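Long-range contact in endo-beta-1,4-xylanase Xyn10C (Pseudomonas cellulosa, PDB 1GNY), which cleaves internal linkages of the xylan backbone through its C-terminal domain and binds xylan through the N-terminal family 15 carbohydrate-binding module described here: residues Glu68-Ala80 and Glu90-Ala102. Numbering follows the deposited sequence.
Sequences EFKASEANLQIFA and EWDCLAGSSELTA. With NA (sodium ion), chain C; XYP (beta-D-xylopyranose), chain B; XYP (beta-D-xylopyranose), chain D.
K70 reaches across to the loop, its chain bent at chi2 (65°) so that NZ lies 2.8 Å from both S97 O and L100 O; L100 N approaches S97 O from the opposite face of its carbonyl plane. N75 OD1 accepts from S97 N at 3.0 Å, while L76 and A95 form a single antiparallel hydrogen-bonded bridge. L100 CD1 meets F69 CE1 at the ring edge and touches L76 CD1. One face of the W91 indole carries a xylose, with C5 3.6 Å from W91 CG, the CH-pi platform usual in carbohydrate-binding modules; W91 CH2 lies 3.5 Å from O5 of the next xylose. The F79 ring is nearly parallel to the indole (9°) but slid aside, F79 CD2 lying 4.0 Å from W91 CZ3. With an alanine at W91, these two xyloses would probably lose their contact with the indole, and F79 this neighbour. A hydrogen bond from W91 NE1 to S87 O helps fix the ring's rotation. One water links Q77 NE2, I78 O, E90 O and C93 N; Q77 OE1 bonds to Q131 NE2. Farther out, the C93–C110 disulfide ties the loop to strand 106-111, A102 O joins V65 and N64 on sodium, and strand 75-82 pairs with strand 126-133.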
loop_
_atom_site.group_PDB
_atom_site.type_symbol
_atom_site.label_atom_id
_atom_site.label_comp_id
_atom_site.label_asym_id
_atom_site.label_seq_id
_atom_site.Cartn_x
_atom_site.Cartn_y
_atom_site.Cartn_z
ATOM N N GLU A 68 -0.208 -18.021 7.973
ATOM C CA GLU A 68 -1.456 -18.321 7.272
ATOM C C GLU A 68 -1.560 -17.574 5.933
ATOM O O GLU A 68 -2.097 -18.109 4.961
ATOM C CB GLU A 68 -2.672 -17.988 8.151
ATOM C CG GLU A 68 -2.963 -19.028 9.222
ATOM C CD GLU A 68 -4.063 -18.587 10.188
ATOM O OE1 GLU A 68 -4.361 -17.375 10.289
ATOM O OE2 GLU A 68 -4.658 -19.460 10.859
ATOM N N PHE A 69 -1.063 -16.330 5.887
ATOM C CA PHE A 69 -1.070 -15.583 4.617
ATOM C C PHE A 69 -0.144 -16.271 3.605
ATOM O O PHE A 69 -0.504 -16.446 2.438
ATOM C CB PHE A 69 -0.687 -14.104 4.774
ATOM C CG PHE A 69 -0.867 -13.289 3.502
ATOM C CD1 PHE A 69 0.101 -13.284 2.477
ATOM C CD2 PHE A 69 -2.016 -12.567 3.291
ATOM C CE1 PHE A 69 -0.109 -12.559 1.312
ATOM C CE2 PHE A 69 -2.219 -11.864 2.113
ATOM C CZ PHE A 69 -1.271 -11.872 1.131
ATOM N N LYS A 70 1.061 -16.602 4.045
ATOM C CA LYS A 70 1.991 -17.299 3.130
ATOM C C LYS A 70 1.361 -18.631 2.624
ATOM O O LYS A 70 1.428 -18.934 1.407
ATOM C CB LYS A 70 3.347 -17.532 3.802
ATOM C CG LYS A 70 4.324 -18.425 3.008
ATOM C CD LYS A 70 4.755 -17.832 1.707
ATOM C CE LYS A 70 5.817 -18.731 1.031
ATOM N NZ LYS A 70 6.268 -18.211 -0.319
ATOM N N ALA A 71 0.725 -19.380 3.528
ATOM C CA ALA A 71 0.067 -20.664 3.160
ATOM C C ALA A 71 -1.089 -20.523 2.148
ATOM O O ALA A 71 -1.322 -21.412 1.308
ATOM C CB ALA A 71 -0.428 -21.424 4.403
ATOM N N SER A 72 -1.758 -19.365 2.170
ATOM C CA SER A 72 -2.909 -19.103 1.307
ATOM C C SER A 72 -2.531 -18.898 -0.165
ATOM O O SER A 72 -3.395 -18.894 -1.032
ATOM C CB SER A 72 -3.677 -17.873 1.790
ATOM O OG SER A 72 -3.012 -16.679 1.382
ATOM N N GLU A 73 -1.258 -18.625 -0.415
ATOM C CA GLU A 73 -0.708 -18.372 -1.752
ATOM C C GLU A 73 -1.169 -17.075 -2.402
ATOM O O GLU A 73 -1.025 -16.888 -3.594
ATOM C CB GLU A 73 -0.894 -19.578 -2.686
ATOM C CG GLU A 73 -0.033 -20.748 -2.263
ATOM C CD GLU A 73 -0.094 -21.878 -3.299
ATOM O OE1 GLU A 73 -1.105 -22.589 -3.317
ATOM O OE2 GLU A 73 0.844 -22.005 -4.123
ATOM N N ALA A 74 -1.700 -16.157 -1.597
ATOM C CA ALA A 74 -2.147 -14.855 -2.114
ATOM C C ALA A 74 -0.964 -13.919 -2.387
ATOM O O ALA A 74 0.119 -14.072 -1.838
ATOM C CB ALA A 74 -3.122 -14.189 -1.148
ATOM N N ASN A 75 -1.192 -12.948 -3.263
ATOM C CA ASN A 75 -0.179 -11.972 -3.627
ATOM C C ASN A 75 -0.404 -10.645 -2.876
ATOM O O ASN A 75 -1.480 -10.483 -2.279
ATOM C CB ASN A 75 -0.205 -11.669 -5.124
ATOM C CG ASN A 75 -0.020 -12.917 -5.987
ATOM O OD1 ASN A 75 0.747 -13.838 -5.659
ATOM N ND2 ASN A 75 -0.780 -12.975 -7.085
ATOM N N LEU A 76 0.587 -9.773 -2.907
ATOM C CA LEU A 76 0.457 -8.422 -2.266
ATOM C C LEU A 76 0.659 -7.356 -3.315
ATOM O O LEU A 76 1.691 -7.343 -4.059
ATOM C CB LEU A 76 1.455 -8.227 -1.129
ATOM C CG LEU A 76 1.150 -8.913 0.196
ATOM C CD1 LEU A 76 2.333 -8.744 1.150
ATOM C CD2 LEU A 76 -0.155 -8.402 0.818
ATOM N N GLN A 77 -0.268 -6.407 -3.322
ATOM C CA GLN A 77 -0.242 -5.293 -4.268
ATOM C C GLN A 77 -0.219 -3.941 -3.570
ATOM O O GLN A 77 -1.197 -3.583 -2.920
ATOM C CB GLN A 77 -1.460 -5.335 -5.201
ATOM C CG GLN A 77 -1.546 -4.138 -6.162
ATOM C CD GLN A 77 -2.710 -4.217 -7.132
ATOM O OE1 GLN A 77 -3.753 -4.824 -6.851
ATOM N NE2 GLN A 77 -2.539 -3.580 -8.278
ATOM N N ILE A 78 0.900 -3.248 -3.679
ATOM C CA ILE A 78 0.990 -1.814 -3.304
ATOM C C ILE A 78 0.269 -1.082 -4.444
ATOM O O ILE A 78 0.523 -1.358 -5.601
ATOM C CB ILE A 78 2.450 -1.319 -3.138
ATOM C CG1 ILE A 78 3.128 -1.995 -1.941
ATOM C CG2 ILE A 78 2.496 0.208 -3.005
ATOM C CD1 ILE A 78 4.620 -1.811 -1.898
ATOM N N PHE A 79 -0.538 -0.080 -4.127
ATOM C CA PHE A 79 -1.262 0.697 -5.139
ATOM C C PHE A 79 -1.451 2.141 -4.696
ATOM O O PHE A 79 -1.277 2.454 -3.537
ATOM C CB PHE A 79 -2.625 0.045 -5.449
ATOM C CG PHE A 79 -3.585 0.033 -4.282
ATOM C CD1 PHE A 79 -3.458 -0.882 -3.239
ATOM C CD2 PHE A 79 -4.607 0.975 -4.208
ATOM C CE1 PHE A 79 -4.338 -0.887 -2.158
ATOM C CE2 PHE A 79 -5.454 1.006 -3.126
ATOM C CZ PHE A 79 -5.343 0.058 -2.096
ATOM N N ALA A 80 -1.844 3.004 -5.628
ATOM C CA ALA A 80 -2.167 4.388 -5.345
ATOM C C ALA A 80 -3.289 4.799 -6.308
ATOM O O ALA A 80 -3.375 4.289 -7.414
ATOM C CB ALA A 80 -0.940 5.273 -5.513
ATOM N N GLU A 90 -2.353 3.694 -10.002
ATOM C CA GLU A 90 -1.143 2.918 -10.288
ATOM C C GLU A 90 -1.478 1.483 -9.878
ATOM O O GLU A 90 -1.537 1.159 -8.697
ATOM C CB GLU A 90 0.090 3.400 -9.498
ATOM C CG GLU A 90 1.354 2.558 -9.755
ATOM C CD GLU A 90 1.695 2.411 -11.240
ATOM O OE1 GLU A 90 2.108 3.408 -11.864
ATOM O OE2 GLU A 90 1.521 1.296 -11.794
ATOM N N TRP A 91 -1.658 0.634 -10.882
ATOM C CA TRP A 91 -2.105 -0.750 -10.711
ATOM C C TRP A 91 -1.078 -1.810 -11.171
ATOM O O TRP A 91 -1.385 -2.994 -11.197
ATOM C CB TRP A 91 -3.392 -0.908 -11.560
ATOM C CG TRP A 91 -4.435 0.123 -11.196
ATOM C CD1 TRP A 91 -4.900 1.167 -11.957
ATOM C CD2 TRP A 91 -5.124 0.200 -9.956
ATOM N NE1 TRP A 91 -5.839 1.880 -11.250
ATOM C CE2 TRP A 91 -6.003 1.305 -10.023
ATOM C CE3 TRP A 91 -5.123 -0.593 -8.796
ATOM C CZ2 TRP A 91 -6.849 1.656 -8.964
ATOM C CZ3 TRP A 91 -5.968 -0.245 -7.748
ATOM C CH2 TRP A 91 -6.804 0.874 -7.839
ATOM N N ASP A 92 0.131 -1.396 -11.494
ATOM C CA ASP A 92 1.127 -2.332 -12.091
ATOM C C ASP A 92 2.179 -2.939 -11.128
ATOM O O ASP A 92 3.102 -3.660 -11.577
ATOM C CB ASP A 92 1.834 -1.665 -13.290
ATOM C CG ASP A 92 0.869 -1.288 -14.428
ATOM O OD1 ASP A 92 -0.167 -1.969 -14.643
ATOM O OD2 ASP A 92 1.078 -0.287 -15.152
ATOM N N CYS A 93 2.028 -2.694 -9.831
ATOM C CA CYS A 93 2.950 -3.230 -8.833
ATOM C C CYS A 93 2.378 -4.515 -8.265
ATOM O O CYS A 93 1.179 -4.607 -8.037
ATOM C CB CYS A 93 3.182 -2.218 -7.720
ATOM S SG CYS A 93 3.960 -0.689 -8.300
ATOM N N LEU A 94 3.233 -5.513 -8.085
ATOM C CA LEU A 94 2.809 -6.780 -7.480
ATOM C C LEU A 94 3.984 -7.534 -6.913
ATOM O O LEU A 94 5.066 -7.546 -7.509
ATOM C CB LEU A 94 2.100 -7.674 -8.497
ATOM C CG LEU A 94 1.405 -8.904 -7.910
ATOM C CD1 LEU A 94 0.203 -8.475 -7.088
ATOM C CD2 LEU A 94 1.002 -9.829 -9.023
ATOM N N ALA A 95 3.757 -8.131 -5.751
ATOM C CA ALA A 95 4.695 -9.025 -5.089
ATOM C C ALA A 95 3.993 -10.364 -5.048
ATOM O O ALA A 95 3.009 -10.565 -4.335
ATOM C CB ALA A 95 5.018 -8.550 -3.688
ATOM N N GLY A 96 4.492 -11.333 -5.798
ATOM C CA GLY A 96 3.822 -12.595 -5.772
ATOM C C GLY A 96 4.194 -13.487 -4.590
ATOM O O GLY A 96 5.254 -13.331 -4.022
ATOM N N SER A 97 3.292 -14.388 -4.248
ATOM C CA SER A 97 3.418 -15.298 -3.090
ATOM C C SER A 97 4.788 -15.997 -3.022
ATOM O O SER A 97 5.405 -16.113 -1.945
ATOM C CB SER A 97 2.295 -16.337 -3.064
ATOM O OG SER A 97 2.395 -17.153 -1.880
ATOM N N SER A 98 5.267 -16.400 -4.191
ATOM C CA SER A 98 6.594 -17.071 -4.315
ATOM C C SER A 98 7.782 -16.237 -3.795
ATOM O O SER A 98 8.787 -16.790 -3.323
ATOM C CB SER A 98 6.845 -17.524 -5.762
ATOM O OG SER A 98 6.885 -16.435 -6.649
ATOM N N GLU A 99 7.629 -14.922 -3.802
ATOM C CA GLU A 99 8.662 -14.020 -3.339
ATOM C C GLU A 99 8.450 -13.570 -1.900
ATOM O O GLU A 99 9.259 -12.814 -1.360
ATOM C CB GLU A 99 8.741 -12.840 -4.282
ATOM C CG GLU A 99 8.698 -13.271 -5.761
ATOM C CD GLU A 99 9.820 -14.219 -6.150
ATOM O OE1 GLU A 99 10.994 -13.786 -6.126
ATOM O OE2 GLU A 99 9.539 -15.394 -6.480
ATOM N N LEU A 100 7.366 -13.992 -1.286
ATOM C CA LEU A 100 7.121 -13.671 0.133
ATOM C C LEU A 100 7.558 -14.810 1.055
ATOM O O LEU A 100 7.701 -15.976 0.650
ATOM C CB LEU A 100 5.640 -13.384 0.334
ATOM C CG LEU A 100 4.974 -12.329 -0.589
ATOM C CD1 LEU A 100 3.449 -12.337 -0.371
ATOM C CD2 LEU A 100 5.573 -10.975 -0.352
ATOM N N THR A 101 7.688 -14.461 2.326
ATOM C CA THR A 101 7.987 -15.401 3.404
ATOM C C THR A 101 7.361 -14.869 4.692
ATOM O O THR A 101 7.210 -13.645 4.872
ATOM C CB THR A 101 9.510 -15.572 3.625
ATOM O OG1 THR A 101 9.746 -16.513 4.694
ATOM C CG2 THR A 101 10.175 -14.297 4.080
ATOM N N ALA A 102 7.007 -15.790 5.564
ATOM C CA ALA A 102 6.555 -15.418 6.903
ATOM C C ALA A 102 7.717 -15.414 7.910
ATOM O O ALA A 102 7.521 -15.044 9.094
ATOM C CB ALA A 102 5.494 -16.382 7.364
HETATM NA NA NA C . 5.924 -13.407 9.844
HETATM C C1 XYP B . -8.850 -1.870 -10.597
HETATM C C2 XYP B . -8.778 -3.350 -10.906
HETATM C C3 XYP B . -7.538 -3.681 -11.703
HETATM C C4 XYP B . -7.408 -2.726 -12.869
HETATM C C5 XYP B . -7.512 -1.306 -12.338
HETATM O O2 XYP B . -8.791 -4.117 -9.711
HETATM O O3 XYP B . -7.556 -5.017 -12.169
HETATM O O4 XYP B . -6.132 -2.967 -13.404
HETATM O O5 XYP B . -8.761 -1.111 -11.693
HETATM C C1 XYP D . -11.245 0.626 -6.779
HETATM C C2 XYP D . -11.562 1.245 -8.127
HETATM C C3 XYP D . -11.464 0.153 -9.177
HETATM C C4 XYP D . -10.100 -0.503 -9.128
HETATM C C5 XYP D . -9.847 -0.963 -7.711
HETATM O O2 XYP D . -12.885 1.775 -8.127
HETATM O O3 XYP D . -11.572 0.699 -10.479
HETATM O O4 XYP D . -10.100 -1.626 -10.007
HETATM O O5 XYP D . -10.000 0.110 -6.771
HETATM O O HOH W 1 1.220 -15.724 0.044
HETATM O O HOH W 2 4.052 -19.247 -1.799
HETATM O O HOH W 3 -0.212 -1.368 -8.224
HETATM O O HOH W 4 5.087 -14.355 11.328
HETATM O O HOH W 5 8.478 -13.136 10.904
#